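Local coordinates for Acarbose/maltose binding protein GacH (Streptomyces glaucescens, PDB 3K01) that binds acarbose as the solute receptor of an ABC transporter, and probably takes maltose as well, at residues A[116-121]-A[337-342]; A[324-329]-A[342-347]; A[136-141]-A[298-303]; A[333-338]-A[351-356]. One frame throughout, in Å; residues are numbered along the deposited sequence.

In the fold
Contacts 1, 2 and 4 cluster around the loop that follows helix 322-332, on the same side of the chain's centre. The centres of contacts 2 and 4 are about 8 Å apart. The centre of contact 1 lies about 11 Å from that of contact 2 and about 12 Å from that of contact 4. Contact 1 shares Tyr342 with contact 2, and Thr337 and Arg338 with contact 4. The Tyr342 hydroxyl is hydrogen-bonded to Pro336 O, tying the three together. Contact 3 is the sheet pairing that this loop touches, with its centre about 13 Å from that of contact 1 and 16 Å from that of contact 4. Ile140 N of contact 3 is hydrogen-bonded to Leu335 O of contact 4.

Contact 1 of 4, residues A[116-121]-A[337-342]; sequences GSDHLP and TRTSVY
Asp118 meets Thr339, Ser340 and Arg338, and it carries most of the polar bonding. Its CG lies opposite the backbone N (chi1 -163°), which sends the carboxylate across to the other loop. Asp118 OD1 accepts from Ser340 N at 3.0 Å, on its syn side and somewhat out of the carboxylate plane. Asp118 OD2 lies 2.9 Å from Ser340 OG. The hydroxyl of Thr339 sits near both Asp118 O and Asp118 OD1, and its proton is not settled.

The one salt bridge joins Asp118 OD2 to Arg338 NH1 at 2.9 Å. OD2 uses its anti lone pair, and the carboxylate and guanidinium planes are 56° apart. The Arg338 chain runs extended from CG to NE. Its NE is hydrogen-bonded to Ser320 O, so the guanidinium has a second partner besides Asp118. His119 comes over one face of that group. A water lies 2.8 Å from His119 NE2 and has a weak bond to Arg338 NH2.

His119 ND1 also gives a bond to Thr337 OG1 at 2.8 Å, with the hydroxyl at the edge of the imidazole and close to its plane. Two backbone-to-backbone bonds complete the polar set: Thr339 N to Asp118 O, and Leu120 N to Thr337 O, each 2.8 Å. The first is straight (180° at the hydrogen).

Apolar packing is slight. Leu120 CD2 touches Thr339 CG2 at 3.9 Å.

The arrangement is a single beta bridge between two loops, His119 with Arg338, whose Arg338 is buried and salt-bridged to Asp118. It joins the loop leading into helix 121-125 to the one after helix 322-332.

Contact 2 of 4, residues A[324-329]-A[342-347]; sequences VQQQTT and YEVPSV
Gln326 lays its side-chain amide against Val344. The chain leaves the helix with CG opposite the backbone N (chi1 176°) and stays extended, which carries the flat amide out to the valine. Val344 CG1 sits over a face of the amide, 3.6 Å from Gln326 CD. The other methyl, Val344 CG2, lies toward the oxygen, 3.6 Å from Gln326 OE1. This is the close part of the contact, although both residues are partly exposed.

Deeper in, the packing is wider but buried. Thr329 CG2 meets Val347 CG1 at 4.1 Å, the two side chains crossing at about a right angle. Val347 CG2 lies 4.1 Å from Gln326 CG. Thr329 turns its hydroxyl elsewhere, to Leu334 O, and leaves its methyl for the valine.

The loose side is at Ser346. Ser346 OG stays 4.1 Å from Gln326 NE2, too far for a bond. Both atoms are instead hydrogen-bonded to Glu330 OE2, one turn further along helix 322-332.

Between these two segments the contact is therefore van der Waals packing alone. Its polar link is indirect and runs through one carboxylate, which probably gains from having two donors.

Contact 3 of 4, residues A[136-141]-A[298-303]; sequences VPQVID and WNLSVY
A classic beta bulge places Gln138 and Val139 together across from Trp298, where strand 132-148 runs antiparallel to strand 293-302. Trp298 O receives both amides of the bulge. Val139 N bonds to Trp298 O at 3.0 Å. The bond from Gln138 N to Trp298 O, also 3.0 Å, is bent and weak. Trp298 N in turn gives to Val139 O at 2.9 Å. The register shifts by one residue here.

Before the bulge the pairing is regular. Val136 and Leu300 form a hydrogen-bonded pair, with Leu300 N to Val136 O at 2.8 Å and Val136 N to Leu300 O at 2.9 Å. Pro137 and Asn299 follow as a non-hydrogen-bonded pair.

Val136, Val139, Trp298 and Leu300 point to the same face of the sheet. Val139 CG2 lies between the backbone N and the carbonyl carbon (chi1 of the residue -65°) and meets the edge of the indole in its plane, 3.9 Å from Trp298 CD1. Val136 CG2 packs on Leu300 CB. The bulge turns Gln138 toward the partner strand. Its chain runs extended beside Trp298, and Gln138 OE1 comes to 3.5 Å from Trp298 CB. The amide and indole planes are 64° apart. Gln138 NE2 lies against Leu300 CD2 at 3.9 Å.

Strand 87-91 lies beyond strand 293-302. Its Arg89 bonds to Gln138 OE1 and makes a cation-pi contact with Trp298, whose ring also meets Trp94 edge-to-face. Helix 309-320 covers Val136 and Leu300 through Val316, Ser320 and Met319.

Contact 4 of 4, residues A[333-338]-A[351-356]; sequences SLLPTR and EMVKFF
Phe356 is met by Leu335 at the root of its side chain, not on its ring: Leu335 CD1 lies 3.8 Å from Phe356 CB. The two side chains cross at about a right angle, and the methyl is oblique to the ring. The edge of the ring is taken in its plane by Met352 O, from the preceding helical turn.

The other branch of Leu335 presses on the helix itself. Leu335 CD2 is 3.8 Å from Met352 O and 3.9 Å from Val353 CG2. Leu335 CG lies opposite the carbonyl carbon (chi1 -55°), which turns the branched end toward the helix.

Residues 333-338 lead away from helix 322-332. Ser333 is the first to leave helical geometry, with a positive phi of 63°, as residues just past a helix end often have. The turn brings Ser333 O to 3.5 Å from Met352 CB. Met352 has two conformations, so contacts of its outer atoms are less certain.

Ser333 OG is hydrogen-bonded to Asn350 ND2, while Asn350 OD1 accepts from Val353 N in the first turn of helix 351-360. A water 2.7 Å from Ser333 OG has a weak bond to Met352 N. Ile264 of helix 264-268 also packs on Met352 and Phe356.

Contact 1 of 4, residues A[116-121]-A[337-342]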
loop_
_atom_site.group_PDB
_atom_site.type_symbol
_atom_site.label_atom_id
_atom_site.label_comp_id
_atom_site.label_asym_id
_atom_site.label_seq_id
_atom_site.Cartn_x
_atom_site.Cartn_y
_atom_site.Cartn_z
ATOM N N GLY A 116 4.823 -20.075 7.149
ATOM C CA GLY A 116 4.380 -20.090 5.749
ATOM C C GLY A 116 2.995 -19.614 5.271
ATOM O O GLY A 116 2.909 -18.667 4.489
ATOM N N SER A 117 1.923 -20.260 5.734
ATOM C CA SER A 117 0.544 -20.051 5.267
ATOM C C SER A 117 -0.229 -19.051 6.083
ATOM O O SER A 117 -1.382 -18.748 5.818
ATOM C CB SER A 117 -0.212 -21.339 5.225
ATOM O OG SER A 117 -1.306 -21.180 4.340
ATOM N N ASP A 118 0.420 -18.582 7.119
ATOM C CA ASP A 118 -0.102 -17.622 8.027
ATOM C C ASP A 118 -0.309 -16.255 7.336
ATOM O O ASP A 118 -1.109 -15.473 7.757
ATOM C CB ASP A 118 0.931 -17.505 9.170
ATOM C CG ASP A 118 0.396 -16.863 10.429
ATOM O OD1 ASP A 118 -0.788 -16.794 10.687
ATOM O OD2 ASP A 118 1.230 -16.453 11.225
ATOM N N HIS A 119 0.425 -15.947 6.278
ATOM C CA HIS A 119 0.335 -14.576 5.748
ATOM C C HIS A 119 -0.937 -14.330 4.954
ATOM O O HIS A 119 -1.441 -15.219 4.259
ATOM C CB HIS A 119 1.547 -14.237 4.898
ATOM C CG HIS A 119 2.823 -14.253 5.662
ATOM N ND1 HIS A 119 3.220 -13.212 6.470
ATOM C CD2 HIS A 119 3.780 -15.203 5.772
ATOM C CE1 HIS A 119 4.383 -13.502 7.021
ATOM N NE2 HIS A 119 4.732 -14.718 6.630
ATOM N N LEU A 120 -1.456 -13.110 5.056
ATOM C CA LEU A 120 -2.539 -12.667 4.184
ATOM C C LEU A 120 -2.181 -12.974 2.735
ATOM O O LEU A 120 -1.042 -12.804 2.323
ATOM C CB LEU A 120 -2.765 -11.169 4.362
ATOM C CG LEU A 120 -3.358 -10.748 5.715
ATOM C CD1 LEU A 120 -3.218 -9.231 5.890
ATOM C CD2 LEU A 120 -4.824 -11.176 5.881
ATOM N N PRO A 121 -3.171 -13.410 1.933
ATOM C CA PRO A 121 -2.814 -13.907 0.588
ATOM C C PRO A 121 -2.161 -12.830 -0.292
ATOM O O PRO A 121 -1.213 -13.102 -1.040
ATOM C CB PRO A 121 -4.164 -14.377 0.020
ATOM C CG PRO A 121 -5.179 -13.597 0.793
ATOM C CD PRO A 121 -4.613 -13.523 2.202
ATOM N N THR A 337 1.131 -8.808 8.601
ATOM C CA THR A 337 0.697 -9.640 7.496
ATOM C C THR A 337 0.259 -11.013 7.945
ATOM O O THR A 337 -0.409 -11.720 7.194
ATOM C CB THR A 337 1.789 -9.813 6.466
ATOM O OG1 THR A 337 2.904 -10.517 7.060
ATOM C CG2 THR A 337 2.248 -8.468 5.963
ATOM N N ARG A 338 0.591 -11.409 9.158
ATOM C CA ARG A 338 0.244 -12.770 9.645
ATOM C C ARG A 338 -1.154 -12.813 10.229
ATOM O O ARG A 338 -1.448 -12.070 11.103
ATOM C CB ARG A 338 1.255 -13.198 10.700
ATOM C CG ARG A 338 2.580 -13.648 10.083
ATOM C CD ARG A 338 3.568 -14.091 11.157
ATOM N NE ARG A 338 4.773 -14.627 10.561
ATOM C CZ ARG A 338 4.859 -15.863 10.150
ATOM N NH1 ARG A 338 4.012 -16.762 10.536
ATOM N NH2 ARG A 338 5.844 -16.211 9.395
ATOM N N THR A 339 -1.991 -13.696 9.727
ATOM C CA THR A 339 -3.368 -13.747 10.192
ATOM C C THR A 339 -3.445 -14.049 11.691
ATOM O O THR A 339 -4.294 -13.504 12.398
ATOM C CB THR A 339 -4.212 -14.736 9.367
ATOM O OG1 THR A 339 -3.705 -16.058 9.555
ATOM C CG2 THR A 339 -4.158 -14.400 7.898
ATOM N N SER A 340 -2.523 -14.866 12.181
ATOM C CA SER A 340 -2.501 -15.238 13.597
ATOM C C SER A 340 -2.305 -14.037 14.494
ATOM O O SER A 340 -2.840 -13.996 15.622
ATOM C CB SER A 340 -1.400 -16.269 13.886
ATOM O OG SER A 340 -0.087 -15.735 13.700
ATOM N N VAL A 341 -1.540 -13.046 14.022
ATOM C CA VAL A 341 -1.191 -11.925 14.879
ATOM C C VAL A 341 -2.414 -11.045 15.161
ATOM O O VAL A 341 -2.529 -10.452 16.226
ATOM C CB VAL A 341 -0.030 -11.124 14.256
ATOM C CG1 VAL A 341 0.301 -9.881 15.059
ATOM C CG2 VAL A 341 1.214 -12.023 14.173
ATOM N N TYR A 342 -3.364 -11.005 14.228
ATOM C CA TYR A 342 -4.605 -10.250 14.435
ATOM C C TYR A 342 -5.466 -10.811 15.554
ATOM O O TYR A 342 -6.348 -10.116 16.044
ATOM C CB TYR A 342 -5.422 -10.172 13.126
ATOM C CG TYR A 342 -4.820 -9.215 12.119
ATOM C CD1 TYR A 342 -5.105 -7.859 12.175
ATOM C CD2 TYR A 342 -3.962 -9.670 11.119
ATOM C CE1 TYR A 342 -4.541 -6.970 11.258
ATOM C CE2 TYR A 342 -3.422 -8.814 10.187
ATOM C CZ TYR A 342 -3.708 -7.458 10.261
ATOM O OH TYR A 342 -3.171 -6.573 9.364
HETATM O O HOH W 1 7.488 -15.326 6.668
#

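Contact 2 of 4, residues A[324-329]-A[342-347]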
loop_
_atom_site.group_PDB
_atom_site.type_symbol
_atom_site.label_atom_id
_atom_site.label_comp_id
_atom_site.label_asym_id
_atom_site.label_seq_id
_atom_site.Cartn_x
_atom_site.Cartn_y
_atom_site.Cartn_z
ATOM N N VAL A 324 7.715 -10.911 16.254
ATOM C CA VAL A 324 8.168 -9.583 15.829
ATOM C C VAL A 324 7.031 -8.731 15.229
ATOM O O VAL A 324 6.944 -7.546 15.531
ATOM C CB VAL A 324 9.388 -9.662 14.906
ATOM C CG1 VAL A 324 9.750 -8.293 14.336
ATOM C CG2 VAL A 324 10.592 -10.244 15.684
ATOM N N GLN A 325 6.142 -9.336 14.451
ATOM C CA GLN A 325 5.001 -8.603 13.896
ATOM C C GLN A 325 4.102 -8.080 14.999
ATOM O O GLN A 325 3.618 -6.929 14.923
ATOM C CB GLN A 325 4.224 -9.491 12.922
ATOM C CG GLN A 325 5.039 -9.812 11.659
ATOM C CD GLN A 325 4.199 -10.121 10.446
ATOM O OE1 GLN A 325 4.727 -10.596 9.421
ATOM N NE2 GLN A 325 2.932 -9.838 10.509
ATOM N N GLN A 326 3.904 -8.880 16.044
ATOM C CA GLN A 326 3.103 -8.435 17.187
ATOM C C GLN A 326 3.741 -7.266 17.890
ATOM O O GLN A 326 3.085 -6.279 18.174
ATOM C CB GLN A 326 2.910 -9.583 18.166
ATOM C CG GLN A 326 2.162 -9.161 19.430
ATOM C CD GLN A 326 2.069 -10.288 20.424
ATOM O OE1 GLN A 326 2.082 -11.465 20.054
ATOM N NE2 GLN A 326 1.964 -9.932 21.696
ATOM N N GLN A 327 5.028 -7.365 18.189
ATOM C CA GLN A 327 5.720 -6.239 18.829
ATOM C C GLN A 327 5.653 -4.969 17.977
ATOM O O GLN A 327 5.517 -3.867 18.507
ATOM C CB GLN A 327 7.166 -6.602 19.085
ATOM C CG GLN A 327 7.380 -7.706 20.099
ATOM C CD GLN A 327 8.830 -8.086 20.193
ATOM O OE1 GLN A 327 9.392 -8.709 19.278
ATOM N NE2 GLN A 327 9.463 -7.701 21.291
ATOM N N THR A 328 5.745 -5.119 16.653
ATOM C CA THR A 328 5.696 -3.985 15.752
ATOM C C THR A 328 4.338 -3.289 15.876
ATOM O O THR A 328 4.281 -2.055 15.952
ATOM C CB THR A 328 5.939 -4.443 14.328
ATOM O OG1 THR A 328 7.241 -5.077 14.243
ATOM C CG2 THR A 328 5.911 -3.284 13.400
ATOM N N THR A 329 3.249 -4.046 15.884
ATOM C CA THR A 329 1.940 -3.411 16.059
ATOM C C THR A 329 1.828 -2.730 17.424
ATOM O O THR A 329 1.349 -1.589 17.509
ATOM C CB THR A 329 0.802 -4.414 15.856
ATOM O OG1 THR A 329 0.914 -4.971 14.531
ATOM C CG2 THR A 329 -0.563 -3.744 16.036
ATOM N N TYR A 342 -3.364 -11.005 14.228
ATOM C CA TYR A 342 -4.605 -10.250 14.435
ATOM C C TYR A 342 -5.466 -10.811 15.554
ATOM O O TYR A 342 -6.348 -10.116 16.044
ATOM C CB TYR A 342 -5.422 -10.172 13.126
ATOM C CG TYR A 342 -4.820 -9.215 12.119
ATOM C CD1 TYR A 342 -5.105 -7.859 12.175
ATOM C CD2 TYR A 342 -3.962 -9.670 11.119
ATOM C CE1 TYR A 342 -4.541 -6.970 11.258
ATOM C CE2 TYR A 342 -3.422 -8.814 10.187
ATOM C CZ TYR A 342 -3.708 -7.458 10.261
ATOM O OH TYR A 342 -3.171 -6.573 9.364
ATOM N N GLU A 343 -5.225 -12.069 15.941
ATOM C CA GLU A 343 -5.957 -12.663 17.060
ATOM C C GLU A 343 -5.365 -12.378 18.431
ATOM O O GLU A 343 -5.965 -12.695 19.453
ATOM C CB GLU A 343 -6.096 -14.170 16.864
ATOM C CG GLU A 343 -7.035 -14.530 15.751
ATOM C CD GLU A 343 -7.206 -16.020 15.588
ATOM O OE1 GLU A 343 -6.512 -16.795 16.295
ATOM O OE2 GLU A 343 -8.020 -16.419 14.740
ATOM N N VAL A 344 -4.184 -11.777 18.471
ATOM C CA VAL A 344 -3.579 -11.400 19.738
ATOM C C VAL A 344 -4.375 -10.225 20.307
ATOM O O VAL A 344 -4.646 -9.257 19.591
ATOM C CB VAL A 344 -2.118 -10.999 19.533
ATOM C CG1 VAL A 344 -1.496 -10.526 20.823
ATOM C CG2 VAL A 344 -1.310 -12.180 18.951
ATOM N N PRO A 345 -4.829 -10.319 21.563
ATOM C CA PRO A 345 -5.733 -9.284 22.063
ATOM C C PRO A 345 -5.223 -7.848 21.903
ATOM O O PRO A 345 -6.010 -6.958 21.550
ATOM C CB PRO A 345 -5.921 -9.662 23.536
ATOM C CG PRO A 345 -5.841 -11.172 23.480
ATOM C CD PRO A 345 -4.704 -11.444 22.510
ATOM N N SER A 346 -3.941 -7.614 22.152
ATOM C CA SER A 346 -3.359 -6.284 22.051
ATOM C C SER A 346 -3.258 -5.788 20.612
ATOM O O SER A 346 -3.062 -4.585 20.383
ATOM C CB SER A 346 -1.971 -6.257 22.681
ATOM O OG SER A 346 -1.155 -7.271 22.107
ATOM N N VAL A 347 -3.365 -6.712 19.661
ATOM C CA VAL A 347 -3.360 -6.376 18.236
ATOM C C VAL A 347 -4.785 -6.098 17.795
ATOM O O VAL A 347 -5.057 -5.066 17.173
ATOM C CB VAL A 347 -2.683 -7.460 17.409
ATOM C CG1 VAL A 347 -2.837 -7.167 15.912
ATOM C CG2 VAL A 347 -1.197 -7.551 17.803
#

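Contact 3 of 4, residues A[136-141]-A[298-303]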
loop_
_atom_site.group_PDB
_atom_site.type_symbol
_atom_site.label_atom_id
_atom_site.label_comp_id
_atom_site.label_asym_id
_atom_site.label_seq_id
_atom_site.Cartn_x
_atom_site.Cartn_y
_atom_site.Cartn_z
ATOM N N VAL A 136 10.023 -12.114 2.210
ATOM C CA VAL A 136 9.028 -12.525 3.204
ATOM C C VAL A 136 8.225 -11.269 3.615
ATOM O O VAL A 136 8.765 -10.170 3.666
ATOM C CB VAL A 136 9.642 -13.198 4.458
ATOM C CG1 VAL A 136 10.275 -14.535 4.061
ATOM C CG2 VAL A 136 10.684 -12.298 5.135
ATOM N N PRO A 137 6.934 -11.435 3.914
ATOM C CA PRO A 137 6.112 -10.246 4.232
ATOM C C PRO A 137 6.399 -9.677 5.597
ATOM O O PRO A 137 6.736 -10.403 6.544
ATOM C CB PRO A 137 4.675 -10.794 4.187
ATOM C CG PRO A 137 4.773 -12.101 3.419
ATOM C CD PRO A 137 6.106 -12.646 3.886
ATOM N N GLN A 138 6.216 -8.369 5.720
ATOM C CA GLN A 138 6.445 -7.679 6.989
ATOM C C GLN A 138 5.200 -6.891 7.433
ATOM O O GLN A 138 4.584 -7.242 8.448
ATOM C CB GLN A 138 7.663 -6.782 6.909
ATOM C CG GLN A 138 8.059 -6.205 8.248
ATOM C CD GLN A 138 9.024 -5.079 8.102
ATOM O OE1 GLN A 138 8.778 -4.158 7.317
ATOM N NE2 GLN A 138 10.165 -5.130 8.828
ATOM N N VAL A 139 4.804 -5.863 6.672
ATOM C CA VAL A 139 3.596 -5.099 7.024
ATOM C C VAL A 139 2.791 -4.826 5.759
ATOM O O VAL A 139 3.321 -4.835 4.636
ATOM C CB VAL A 139 3.925 -3.753 7.728
ATOM C CG1 VAL A 139 4.591 -3.969 9.096
ATOM C CG2 VAL A 139 4.785 -2.900 6.874
ATOM N N ILE A 140 1.498 -4.581 5.942
ATOM C CA ILE A 140 0.587 -4.266 4.825
ATOM C C ILE A 140 -0.142 -2.961 5.097
ATOM O O ILE A 140 -0.355 -2.599 6.248
ATOM C CB ILE A 140 -0.443 -5.432 4.619
ATOM C CG1 ILE A 140 -1.358 -5.228 3.384
ATOM C CG2 ILE A 140 -1.263 -5.698 5.890
ATOM C CD1 ILE A 140 -1.934 -6.535 2.856
ATOM N N ASP A 141 -0.507 -2.258 4.031
ATOM C CA ASP A 141 -1.469 -1.184 4.200
ATOM C C ASP A 141 -2.293 -1.051 2.917
ATOM O O ASP A 141 -2.125 -1.813 1.951
ATOM C CB ASP A 141 -0.781 0.120 4.633
ATOM C CG ASP A 141 0.241 0.600 3.646
ATOM O OD1 ASP A 141 0.066 0.382 2.430
ATOM O OD2 ASP A 141 1.249 1.210 4.079
ATOM N N TRP A 298 5.435 -3.415 3.169
ATOM C CA TRP A 298 6.866 -3.718 3.128
ATOM C C TRP A 298 7.072 -5.188 3.363
ATOM O O TRP A 298 6.364 -5.808 4.145
ATOM C CB TRP A 298 7.631 -2.941 4.222
ATOM C CG TRP A 298 7.622 -1.443 3.999
ATOM C CD1 TRP A 298 6.686 -0.554 4.438
ATOM C CD2 TRP A 298 8.546 -0.699 3.208
ATOM N NE1 TRP A 298 7.001 0.706 3.993
ATOM C CE2 TRP A 298 8.140 0.650 3.239
ATOM C CE3 TRP A 298 9.717 -1.039 2.504
ATOM C CZ2 TRP A 298 8.845 1.662 2.575
ATOM C CZ3 TRP A 298 10.416 -0.043 1.841
ATOM C CH2 TRP A 298 9.969 1.298 1.874
ATOM N N ASN A 299 8.112 -5.688 2.703
ATOM C CA ASN A 299 8.622 -7.040 2.812
ATOM C C ASN A 299 10.091 -6.946 3.200
ATOM O O ASN A 299 10.680 -5.865 3.265
ATOM C CB ASN A 299 8.435 -7.744 1.457
ATOM C CG ASN A 299 6.972 -7.913 1.093
ATOM O OD1 ASN A 299 6.113 -8.005 1.955
ATOM N ND2 ASN A 299 6.687 -7.974 -0.199
ATOM N N LEU A 300 10.696 -8.114 3.394
ATOM C CA LEU A 300 12.143 -8.224 3.628
ATOM C C LEU A 300 12.742 -9.172 2.621
ATOM O O LEU A 300 12.218 -10.267 2.405
ATOM C CB LEU A 300 12.423 -8.764 5.021
ATOM C CG LEU A 300 11.797 -7.913 6.122
ATOM C CD1 LEU A 300 11.185 -8.795 7.209
ATOM C CD2 LEU A 300 12.798 -6.908 6.629
ATOM N N SER A 301 13.826 -8.729 1.994
ATOM C CA SER A 301 14.503 -9.511 0.968
ATOM C C SER A 301 15.975 -9.652 1.288
ATOM O O SER A 301 16.542 -8.865 2.051
ATOM C CB SER A 301 14.338 -8.823 -0.380
ATOM O OG SER A 301 12.968 -8.767 -0.721
ATOM N N VAL A 302 16.593 -10.656 0.692
ATOM C CA VAL A 302 18.004 -10.954 0.881
ATOM C C VAL A 302 18.722 -10.582 -0.414
ATOM O O VAL A 302 18.269 -10.943 -1.499
ATOM C CB VAL A 302 18.196 -12.441 1.201
ATOM C CG1 VAL A 302 19.684 -12.766 1.296
ATOM C CG2 VAL A 302 17.464 -12.843 2.506
ATOM N N TYR A 303 19.816 -9.838 -0.289
ATOM C CA TYR A 303 20.620 -9.479 -1.443
ATOM C C TYR A 303 21.248 -10.707 -2.087
ATOM O O TYR A 303 21.840 -11.555 -1.407
ATOM C CB TYR A 303 21.666 -8.481 -0.988
ATOM C CG TYR A 303 22.788 -8.217 -1.966
ATOM C CD1 TYR A 303 22.535 -7.878 -3.304
ATOM C CD2 TYR A 303 24.109 -8.300 -1.545
ATOM C CE1 TYR A 303 23.585 -7.630 -4.192
ATOM C CE2 TYR A 303 25.172 -8.039 -2.437
ATOM C CZ TYR A 303 24.887 -7.711 -3.742
ATOM O OH TYR A 303 25.927 -7.483 -4.640
#

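Contact 4 of 4, residues A[333-338]-A[351-356]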
loop_
_atom_site.group_PDB
_atom_site.type_symbol
_atom_site.label_atom_id
_atom_site.label_comp_id
_atom_site.label_asym_id
_atom_site.label_seq_id
_atom_site.Cartn_x
_atom_site.Cartn_y
_atom_site.Cartn_z
ATOM N N SER A 333 2.006 0.453 15.699
ATOM C CA SER A 333 0.679 0.393 15.076
ATOM C C SER A 333 0.738 0.143 13.567
ATOM O O SER A 333 -0.193 0.498 12.838
ATOM C CB SER A 333 -0.114 1.669 15.373
ATOM O OG SER A 333 -0.348 1.753 16.769
ATOM N N LEU A 334 1.814 -0.489 13.094
ATOM C CA LEU A 334 1.857 -0.972 11.713
ATOM C C LEU A 334 1.085 -2.255 11.605
ATOM O O LEU A 334 1.041 -3.052 12.550
ATOM C CB LEU A 334 3.299 -1.158 11.253
ATOM C CG LEU A 334 4.119 0.124 11.203
ATOM C CD1 LEU A 334 5.584 -0.184 10.912
ATOM C CD2 LEU A 334 3.521 1.119 10.183
ATOM N N LEU A 335 0.492 -2.498 10.448
ATOM C CA LEU A 335 -0.449 -3.604 10.314
ATOM C C LEU A 335 0.280 -4.896 9.923
ATOM O O LEU A 335 1.019 -4.908 8.951
ATOM C CB LEU A 335 -1.530 -3.279 9.264
ATOM C CG LEU A 335 -2.275 -1.969 9.537
ATOM C CD1 LEU A 335 -3.109 -1.575 8.337
ATOM C CD2 LEU A 335 -3.159 -2.086 10.799
ATOM N N PRO A 336 0.044 -5.984 10.684
ATOM C CA PRO A 336 0.763 -7.222 10.370
ATOM C C PRO A 336 0.291 -7.918 9.116
ATOM O O PRO A 336 -0.828 -7.704 8.634
ATOM C CB PRO A 336 0.495 -8.116 11.582
ATOM C CG PRO A 336 -0.616 -7.469 12.356
ATOM C CD PRO A 336 -0.861 -6.101 11.856
ATOM N N THR A 337 1.131 -8.808 8.601
ATOM C CA THR A 337 0.697 -9.640 7.496
ATOM C C THR A 337 0.259 -11.013 7.945
ATOM O O THR A 337 -0.409 -11.720 7.194
ATOM C CB THR A 337 1.789 -9.813 6.466
ATOM O OG1 THR A 337 2.904 -10.517 7.060
ATOM C CG2 THR A 337 2.248 -8.468 5.963
ATOM N N ARG A 338 0.591 -11.409 9.158
ATOM C CA ARG A 338 0.244 -12.770 9.645
ATOM C C ARG A 338 -1.154 -12.813 10.229
ATOM O O ARG A 338 -1.448 -12.070 11.103
ATOM C CB ARG A 338 1.255 -13.198 10.700
ATOM C CG ARG A 338 2.580 -13.648 10.083
ATOM C CD ARG A 338 3.568 -14.091 11.157
ATOM N NE ARG A 338 4.773 -14.627 10.561
ATOM C CZ ARG A 338 4.859 -15.863 10.150
ATOM N NH1 ARG A 338 4.012 -16.762 10.536
ATOM N NH2 ARG A 338 5.844 -16.211 9.395
ATOM N N GLU A 351 -5.635 0.691 17.819
ATOM C CA GLU A 351 -6.437 1.709 17.107
ATOM C C GLU A 351 -6.364 1.560 15.570
ATOM O O GLU A 351 -7.375 1.635 14.865
ATOM C CB GLU A 351 -6.013 3.135 17.518
ATOM C CG GLU A 351 -6.868 4.208 16.783
ATOM C CD GLU A 351 -6.644 5.675 17.172
ATOM O OE1 GLU A 351 -5.584 6.225 16.846
ATOM O OE2 GLU A 351 -7.585 6.293 17.744
ATOM N N MET A 352 -5.164 1.341 15.065
ATOM C CA MET A 352 -4.994 1.258 13.614
ATOM C C MET A 352 -5.566 -0.033 13.027
ATOM O O MET A 352 -6.137 -0.035 11.933
ATOM C CB MET A 352 -3.525 1.420 13.269
ATOM C CG MET A 352 -3.302 1.749 11.824
ATOM S SD MET A 352 -3.804 3.451 11.426
ATOM C CE MET A 352 -2.429 4.432 12.022
ATOM N N VAL A 353 -5.437 -1.139 13.767
ATOM C CA VAL A 353 -6.014 -2.400 13.347
ATOM C C VAL A 353 -7.541 -2.267 13.309
ATOM O O VAL A 353 -8.203 -2.711 12.374
ATOM C CB VAL A 353 -5.577 -3.509 14.306
ATOM C CG1 VAL A 353 -6.365 -4.755 14.049
ATOM C CG2 VAL A 353 -4.095 -3.765 14.143
ATOM N N LYS A 354 -8.092 -1.606 14.322
ATOM C CA LYS A 354 -9.540 -1.406 14.357
ATOM C C LYS A 354 -10.014 -0.561 13.180
ATOM O O LYS A 354 -11.048 -0.846 12.572
ATOM C CB LYS A 354 -9.974 -0.759 15.671
ATOM C CG LYS A 354 -9.816 -1.694 16.846
ATOM C CD LYS A 354 -10.251 -1.058 18.180
ATOM C CE LYS A 354 -9.417 0.173 18.558
ATOM N NZ LYS A 354 -9.888 0.706 19.901
ATOM N N PHE A 355 -9.269 0.499 12.867
ATOM C CA PHE A 355 -9.636 1.342 11.728
ATOM C C PHE A 355 -9.505 0.628 10.394
ATOM O O PHE A 355 -10.372 0.814 9.533
ATOM C CB PHE A 355 -8.773 2.595 11.644
ATOM C CG PHE A 355 -9.152 3.721 12.576
ATOM C CD1 PHE A 355 -10.477 4.128 12.712
ATOM C CD2 PHE A 355 -8.161 4.441 13.233
ATOM C CE1 PHE A 355 -10.806 5.215 13.529
ATOM C CE2 PHE A 355 -8.499 5.535 14.075
ATOM C CZ PHE A 355 -9.812 5.905 14.190
ATOM N N PHE A 356 -8.438 -0.162 10.203
ATOM C CA PHE A 356 -8.033 -0.603 8.857
ATOM C C PHE A 356 -8.194 -2.033 8.473
ATOM O O PHE A 356 -8.085 -2.353 7.297
ATOM C CB PHE A 356 -6.591 -0.189 8.538
ATOM C CG PHE A 356 -6.486 1.251 8.170
ATOM C CD1 PHE A 356 -6.635 1.684 6.858
ATOM C CD2 PHE A 356 -6.323 2.186 9.166
ATOM C CE1 PHE A 356 -6.588 3.071 6.571
ATOM C CE2 PHE A 356 -6.265 3.536 8.870
ATOM C CZ PHE A 356 -6.406 3.954 7.570
HETATM O O HOH W 2 -2.834 2.792 17.151
#